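PDB 2GHS: AGR_C_1268p from Agrobacterium tumefaciens str. C58, which probably acts as a metal-dependent gluconolactonase of the SMP-30/regucalcin family, hydrolysing sugar lactones on a divalent cation held in a beta-propeller. Local coordinates for residues A[64-69]-A[103-108]; A[240-245]-A[261-266]. One frame throughout, in Å; residues are numbered along the deposited sequence.

Contact 1 of 2, residues A[64-69]-A[103-108]. With K (potassium ion), chain B.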
loop_
_atom_site.group_PDB
_atom_site.type_symbol
_atom_site.label_atom_id
_atom_site.label_comp_id
_atom_site.label_asym_id
_atom_site.label_seq_id
_atom_site.Cartn_x
_atom_site.Cartn_y
_atom_site.Cartn_z
ATOM N N TRP A 64 10.675 -3.489 1.298
ATOM C CA TRP A 64 10.593 -2.340 2.162
ATOM C C TRP A 64 9.139 -2.181 2.628
ATOM O O TRP A 64 8.196 -2.465 1.870
ATOM C CB TRP A 64 11.009 -1.095 1.386
ATOM C CG TRP A 64 12.426 -1.082 0.896
ATOM C CD1 TRP A 64 12.877 -1.567 -0.284
ATOM C CD2 TRP A 64 13.548 -0.490 1.549
ATOM N NE1 TRP A 64 14.232 -1.339 -0.393
ATOM C CE2 TRP A 64 14.653 -0.662 0.727
ATOM C CE3 TRP A 64 13.714 0.195 2.759
ATOM C CZ2 TRP A 64 15.927 -0.195 1.081
ATOM C CZ3 TRP A 64 14.988 0.663 3.111
ATOM C CH2 TRP A 64 16.068 0.460 2.265
ATOM N N TRP A 65 8.944 -1.731 3.869
ATOM C CA TRP A 65 7.599 -1.338 4.330
ATOM C C TRP A 65 7.728 -0.377 5.492
ATOM O O TRP A 65 8.850 -0.110 5.968
ATOM C CB TRP A 65 6.736 -2.552 4.711
ATOM C CG TRP A 65 7.213 -3.358 5.851
ATOM C CD1 TRP A 65 6.909 -3.174 7.175
ATOM C CD2 TRP A 65 8.044 -4.513 5.783
ATOM N NE1 TRP A 65 7.521 -4.145 7.926
ATOM C CE2 TRP A 65 8.217 -4.982 7.091
ATOM C CE3 TRP A 65 8.667 -5.195 4.725
ATOM C CZ2 TRP A 65 9.002 -6.083 7.389
ATOM C CZ3 TRP A 65 9.441 -6.316 5.021
ATOM C CH2 TRP A 65 9.603 -6.732 6.347
ATOM N N PHE A 66 6.595 0.162 5.945
ATOM C CA PHE A 66 6.612 1.067 7.049
ATOM C C PHE A 66 5.892 0.531 8.274
ATOM O O PHE A 66 4.986 -0.276 8.179
ATOM C CB PHE A 66 5.943 2.405 6.653
ATOM C CG PHE A 66 6.633 3.129 5.555
ATOM C CD1 PHE A 66 6.298 2.867 4.223
ATOM C CD2 PHE A 66 7.572 4.090 5.838
ATOM C CE1 PHE A 66 6.940 3.552 3.185
ATOM C CE2 PHE A 66 8.228 4.765 4.831
ATOM C CZ PHE A 66 7.921 4.490 3.499
ATOM N N ASN A 67 6.312 1.035 9.427
ATOM C CA ASN A 67 5.536 0.965 10.684
ATOM C C ASN A 67 5.074 2.385 10.947
ATOM O O ASN A 67 5.801 3.163 11.524
ATOM C CB ASN A 67 6.384 0.418 11.806
ATOM C CG ASN A 67 5.575 0.048 13.040
ATOM O OD1 ASN A 67 4.360 0.090 13.025
ATOM N ND2 ASN A 67 6.271 -0.337 14.112
ATOM N N ILE A 68 3.890 2.716 10.429
ATOM C CA ILE A 68 3.541 4.133 10.206
ATOM C C ILE A 68 3.635 4.943 11.496
ATOM O O ILE A 68 4.348 5.954 11.569
ATOM C CB ILE A 68 2.120 4.322 9.587
ATOM C CG1 ILE A 68 2.055 3.778 8.171
ATOM C CG2 ILE A 68 1.758 5.849 9.572
ATOM C CD1 ILE A 68 0.687 3.992 7.544
ATOM N N LEU A 69 2.903 4.508 12.500
ATOM C CA LEU A 69 2.724 5.278 13.734
ATOM C C LEU A 69 3.997 5.345 14.566
ATOM O O LEU A 69 4.145 6.244 15.349
ATOM C CB LEU A 69 1.590 4.677 14.575
ATOM C CG LEU A 69 0.233 4.544 13.845
ATOM C CD1 LEU A 69 -0.826 3.919 14.737
ATOM C CD2 LEU A 69 -0.235 5.903 13.342
ATOM N N GLN A 103 15.425 7.210 -3.230
ATOM C CA GLN A 103 14.044 6.826 -3.073
ATOM C C GLN A 103 13.223 8.104 -2.785
ATOM O O GLN A 103 13.761 9.126 -2.336
ATOM C CB GLN A 103 13.891 5.905 -1.873
ATOM C CG GLN A 103 14.623 4.585 -2.008
ATOM C CD GLN A 103 14.777 3.842 -0.679
ATOM O OE1 GLN A 103 14.937 4.457 0.370
ATOM N NE2 GLN A 103 14.734 2.516 -0.722
ATOM N N LEU A 104 11.913 7.989 -3.006
ATOM C CA LEU A 104 10.893 9.010 -2.634
ATOM C C LEU A 104 10.032 8.429 -1.507
ATOM O O LEU A 104 9.604 7.281 -1.587
ATOM C CB LEU A 104 10.005 9.316 -3.854
ATOM C CG LEU A 104 8.848 10.291 -3.591
ATOM C CD1 LEU A 104 9.316 11.702 -3.298
ATOM C CD2 LEU A 104 7.861 10.282 -4.729
ATOM N N ILE A 105 9.889 9.187 -0.421
ATOM C CA ILE A 105 9.041 8.762 0.682
ATOM C C ILE A 105 7.933 9.783 0.860
ATOM O O ILE A 105 8.194 10.998 0.922
ATOM C CB ILE A 105 9.831 8.679 1.993
ATOM C CG1 ILE A 105 10.771 7.467 1.970
ATOM C CG2 ILE A 105 8.870 8.601 3.162
ATOM C CD1 ILE A 105 11.645 7.364 3.180
ATOM N N ALA A 106 6.692 9.292 0.926
ATOM C CA ALA A 106 5.534 10.122 1.257
ATOM C C ALA A 106 5.334 10.016 2.756
ATOM O O ALA A 106 5.347 8.942 3.322
ATOM C CB ALA A 106 4.291 9.643 0.544
ATOM N N SER A 107 5.107 11.151 3.393
ATOM C CA SER A 107 4.886 11.183 4.808
ATOM C C SER A 107 3.826 12.201 5.188
ATOM O O SER A 107 3.332 12.964 4.332
ATOM C CB SER A 107 6.183 11.578 5.498
ATOM O OG SER A 107 6.445 12.984 5.436
ATOM N N ASP A 108 3.496 12.219 6.484
ATOM C CA ASP A 108 2.608 13.202 7.078
ATOM C C ASP A 108 3.106 14.618 6.998
ATOM O O ASP A 108 2.331 15.561 7.178
ATOM C CB ASP A 108 2.247 12.824 8.526
ATOM C CG ASP A 108 3.461 12.712 9.475
ATOM O OD1 ASP A 108 4.593 12.532 8.997
ATOM O OD2 ASP A 108 3.237 12.726 10.730
HETATM K K K B . -0.016 16.641 7.477
HETATM O O HOH W 1 -1.164 14.811 5.672
#
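The side-chain amide of Gln103 is gripped at OE1 by a hydrogen bond from NH1 of Arg114, while NE2 of the same amide rests over the indole of Trp64. This NE2 lies 3.4 Å above one face of the Trp64 ring, offset toward the rim. Gln103 NE2 is 3.5 Å from Trp64 CZ2. The amide plane stands nearly upright on the ring, at 81°. The Gln103 chain beyond CG is extended, which carries the amide across to the indole. The bond to Arg114 should help fix the rotation of the group.

Further along the strands, in the modelled conformer of Ile105, CG2 lies 4.2 Å from Phe66 CE2. The ring meets this apolar contact obliquely. All four side chains are buried. At the end of 103-108 the backbone O of Asp108 binds the potassium ion at 2.6 Å, with the O atoms of Glu128, Leu131 and Asn134 completing the protein ligands. Phe66 lies near Glu52, a predicted ligand of the divalent cation.

The two strands belong to different four-stranded antiparallel sheets of the propeller, 62-67 to one and 102-107 to the next. Leu95 of strand 92-99 packs against Trp64, Phe66 and Ile105, and Leu73 of strand 72-77 against Trp64 and Phe66.

Contact 2 of 2, residues A[240-245]-A[261-266]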
loop_
_atom_site.group_PDB
_atom_site.type_symbol
_atom_site.label_atom_id
_atom_site.label_comp_id
_atom_site.label_asym_id
_atom_site.label_seq_id
_atom_site.Cartn_x
_atom_site.Cartn_y
_atom_site.Cartn_z
ATOM N N GLU A 240 -2.586 -9.846 -15.204
ATOM C CA GLU A 240 -3.861 -10.123 -15.877
ATOM C C GLU A 240 -4.933 -9.078 -15.574
ATOM O O GLU A 240 -6.002 -9.118 -16.182
ATOM C CB GLU A 240 -4.425 -11.446 -15.413
ATOM C CG GLU A 240 -3.816 -12.595 -16.045
ATOM C CD GLU A 240 -4.638 -13.862 -15.734
ATOM O OE1 GLU A 240 -5.774 -13.779 -15.112
ATOM O OE2 GLU A 240 -4.124 -14.919 -16.138
ATOM N N GLY A 241 -4.684 -8.170 -14.638
ATOM C CA GLY A 241 -5.621 -7.149 -14.255
ATOM C C GLY A 241 -6.472 -7.482 -13.048
ATOM O O GLY A 241 -7.344 -6.681 -12.707
ATOM N N HIS A 242 -6.259 -8.635 -12.396
ATOM C CA HIS A 242 -6.985 -8.948 -11.156
ATOM C C HIS A 242 -6.504 -8.041 -10.054
ATOM O O HIS A 242 -5.305 -7.752 -9.935
ATOM C CB HIS A 242 -6.784 -10.409 -10.726
ATOM C CG HIS A 242 -7.504 -11.406 -11.578
ATOM N ND1 HIS A 242 -7.804 -12.697 -11.143
ATOM C CD2 HIS A 242 -7.901 -11.343 -12.869
ATOM C CE1 HIS A 242 -8.419 -13.345 -12.110
ATOM N NE2 HIS A 242 -8.489 -12.553 -13.171
ATOM N N ILE A 243 -7.425 -7.656 -9.169
ATOM C CA ILE A 243 -7.108 -6.860 -7.973
ATOM C C ILE A 243 -6.997 -7.788 -6.774
ATOM O O ILE A 243 -7.866 -8.634 -6.552
ATOM C CB ILE A 243 -8.179 -5.762 -7.766
ATOM C CG1 ILE A 243 -8.133 -4.765 -8.944
ATOM C CG2 ILE A 243 -8.017 -5.128 -6.386
ATOM C CD1 ILE A 243 -9.202 -3.755 -8.914
ATOM N N TRP A 244 -5.910 -7.624 -6.010
ATOM C CA TRP A 244 -5.658 -8.378 -4.820
ATOM C C TRP A 244 -5.673 -7.372 -3.664
ATOM O O TRP A 244 -4.809 -6.502 -3.605
ATOM C CB TRP A 244 -4.293 -9.061 -4.897
ATOM C CG TRP A 244 -4.157 -10.094 -5.992
ATOM C CD1 TRP A 244 -4.158 -9.880 -7.330
ATOM C CD2 TRP A 244 -4.035 -11.506 -5.806
ATOM N NE1 TRP A 244 -4.002 -11.087 -7.993
ATOM C CE2 TRP A 244 -3.923 -12.090 -7.071
ATOM C CE3 TRP A 244 -3.952 -12.329 -4.686
ATOM C CZ2 TRP A 244 -3.751 -13.488 -7.254
ATOM C CZ3 TRP A 244 -3.772 -13.718 -4.860
ATOM C CH2 TRP A 244 -3.698 -14.265 -6.135
ATOM N N ASN A 245 -6.681 -7.464 -2.810
ATOM C CA ASN A 245 -6.998 -6.462 -1.774
ATOM C C ASN A 245 -6.910 -7.047 -0.368
ATOM O O ASN A 245 -7.595 -8.053 -0.070
ATOM C CB ASN A 245 -8.426 -5.925 -1.999
ATOM C CG ASN A 245 -8.866 -4.990 -0.919
ATOM O OD1 ASN A 245 -9.851 -5.259 -0.205
ATOM N ND2 ASN A 245 -8.155 -3.869 -0.782
ATOM N N ASN A 261 -15.802 -9.624 -10.008
ATOM C CA ASN A 261 -16.271 -10.769 -9.221
ATOM C C ASN A 261 -15.216 -11.186 -8.199
ATOM O O ASN A 261 -14.036 -11.222 -8.507
ATOM C CB ASN A 261 -16.568 -11.969 -10.118
ATOM C CG ASN A 261 -17.581 -11.652 -11.195
ATOM O OD1 ASN A 261 -18.671 -11.180 -10.885
ATOM N ND2 ASN A 261 -17.225 -11.897 -12.457
ATOM N N HIS A 262 -15.660 -11.474 -6.987
ATOM C CA HIS A 262 -14.819 -11.970 -5.912
ATOM C C HIS A 262 -14.594 -13.454 -6.079
ATOM O O HIS A 262 -15.469 -14.271 -5.766
ATOM C CB HIS A 262 -15.492 -11.694 -4.571
ATOM C CG HIS A 262 -14.624 -11.979 -3.392
ATOM N ND1 HIS A 262 -15.133 -12.118 -2.119
ATOM C CD2 HIS A 262 -13.289 -12.174 -3.287
ATOM C CE1 HIS A 262 -14.151 -12.416 -1.287
ATOM N NE2 HIS A 262 -13.016 -12.436 -1.966
ATOM N N ILE A 263 -13.427 -13.810 -6.614
ATOM C CA ILE A 263 -13.186 -15.204 -6.974
ATOM C C ILE A 263 -12.404 -16.017 -5.944
ATOM O O ILE A 263 -12.477 -17.257 -5.956
ATOM C CB ILE A 263 -12.535 -15.371 -8.356
ATOM C CG1 ILE A 263 -11.102 -14.827 -8.340
ATOM C CG2 ILE A 263 -13.385 -14.765 -9.488
ATOM C CD1 ILE A 263 -10.326 -15.262 -9.543
ATOM N N ALA A 264 -11.674 -15.361 -5.044
ATOM C CA ALA A 264 -10.911 -16.065 -4.036
ATOM C C ALA A 264 -10.650 -15.200 -2.813
ATOM O O ALA A 264 -10.576 -13.947 -2.910
ATOM C CB ALA A 264 -9.591 -16.541 -4.583
ATOM N N ARG A 265 -10.431 -15.888 -1.708
ATOM C CA ARG A 265 -9.965 -15.310 -0.461
ATOM C C ARG A 265 -8.809 -16.127 0.087
ATOM O O ARG A 265 -8.939 -17.359 0.296
ATOM C CB ARG A 265 -11.081 -15.293 0.592
ATOM C CG ARG A 265 -10.585 -14.900 1.986
ATOM C CD ARG A 265 -11.701 -14.412 2.890
ATOM N NE ARG A 265 -12.119 -13.049 2.560
ATOM C CZ ARG A 265 -12.957 -12.325 3.309
ATOM N NH1 ARG A 265 -13.457 -12.826 4.429
ATOM N NH2 ARG A 265 -13.288 -11.079 2.945
ATOM N N TYR A 266 -7.675 -15.456 0.304
ATOM C CA TYR A 266 -6.445 -16.109 0.736
ATOM C C TYR A 266 -6.234 -15.676 2.163
ATOM O O TYR A 266 -6.025 -14.469 2.453
ATOM C CB TYR A 266 -5.256 -15.666 -0.139
ATOM C CG TYR A 266 -5.409 -16.042 -1.594
ATOM C CD1 TYR A 266 -6.096 -15.213 -2.470
ATOM C CD2 TYR A 266 -4.966 -17.273 -2.066
ATOM C CE1 TYR A 266 -6.292 -15.563 -3.778
ATOM C CE2 TYR A 266 -5.151 -17.614 -3.419
ATOM C CZ TYR A 266 -5.830 -16.754 -4.254
ATOM O OH TYR A 266 -6.027 -17.111 -5.597
#
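Trp244 reaches Tyr266 with the far rim of its indole. CB starts off to one side of strand 262-267, and with CG beside the backbone N (chi1 -64°) the ring swings across. On the five-membered side NE1 turns to OD2 of Asp238 in a hydrogen bond. On the six-membered side Trp244 CE3 is 4.1 Å from Tyr266 CE1. The next atom, CZ3 of Trp244, comes over one face of the tyrosine ring, 3.3 Å from Tyr266 CE1, and Trp244 CH2 lies 3.7 Å from Tyr266 OH. The six-membered ring of Trp244 and the Tyr266 ring have centroids 5.0 Å apart. Their planes are tilted by only 25° but are displaced, so little of one ring covers the other. Tyr266 OH is hydrogen-bonded to NH1 of Arg255, and Phe36 stacks on the same tyrosine.

Nearer the loop end Ile263 CD1 approaches His242 CE1 at 3.7 Å, and the two side chains cross at about a right angle. The NE of Arg255 is hydrogen-bonded to ND1 of this histidine.

A classic beta bulge sets two residues, Ile263 and Ala264, opposite the single residue Arg255. Strand 252-256 runs between 243-248 and 262-267, antiparallel to both. The contact thus spans one intervening strand of a propeller sheet.

How the contacts relate
After strands 34-36, 41-44 and 51-57, the chain forms strand 62-67, where contact 1 opens. It then adds strands 72-77, 82-87 and 92-99 before contact 1 closes the loop at strand 102-107. Contact 1 joins two successive antiparallel sheets. The chain then runs through the strands from 134-141 to 220-224. Contact 2 opens at 240-245 and closes at 261-266, after a shorter excursion containing strand 252-256, and stays within one sheet. That sheet also takes in the early strand 34-36, beside 262-267. The two contacts are in series and neither nest nor cross. The centres of contact 1 and contact 2 are about 26 Å apart, on opposite sides of the chain's centre.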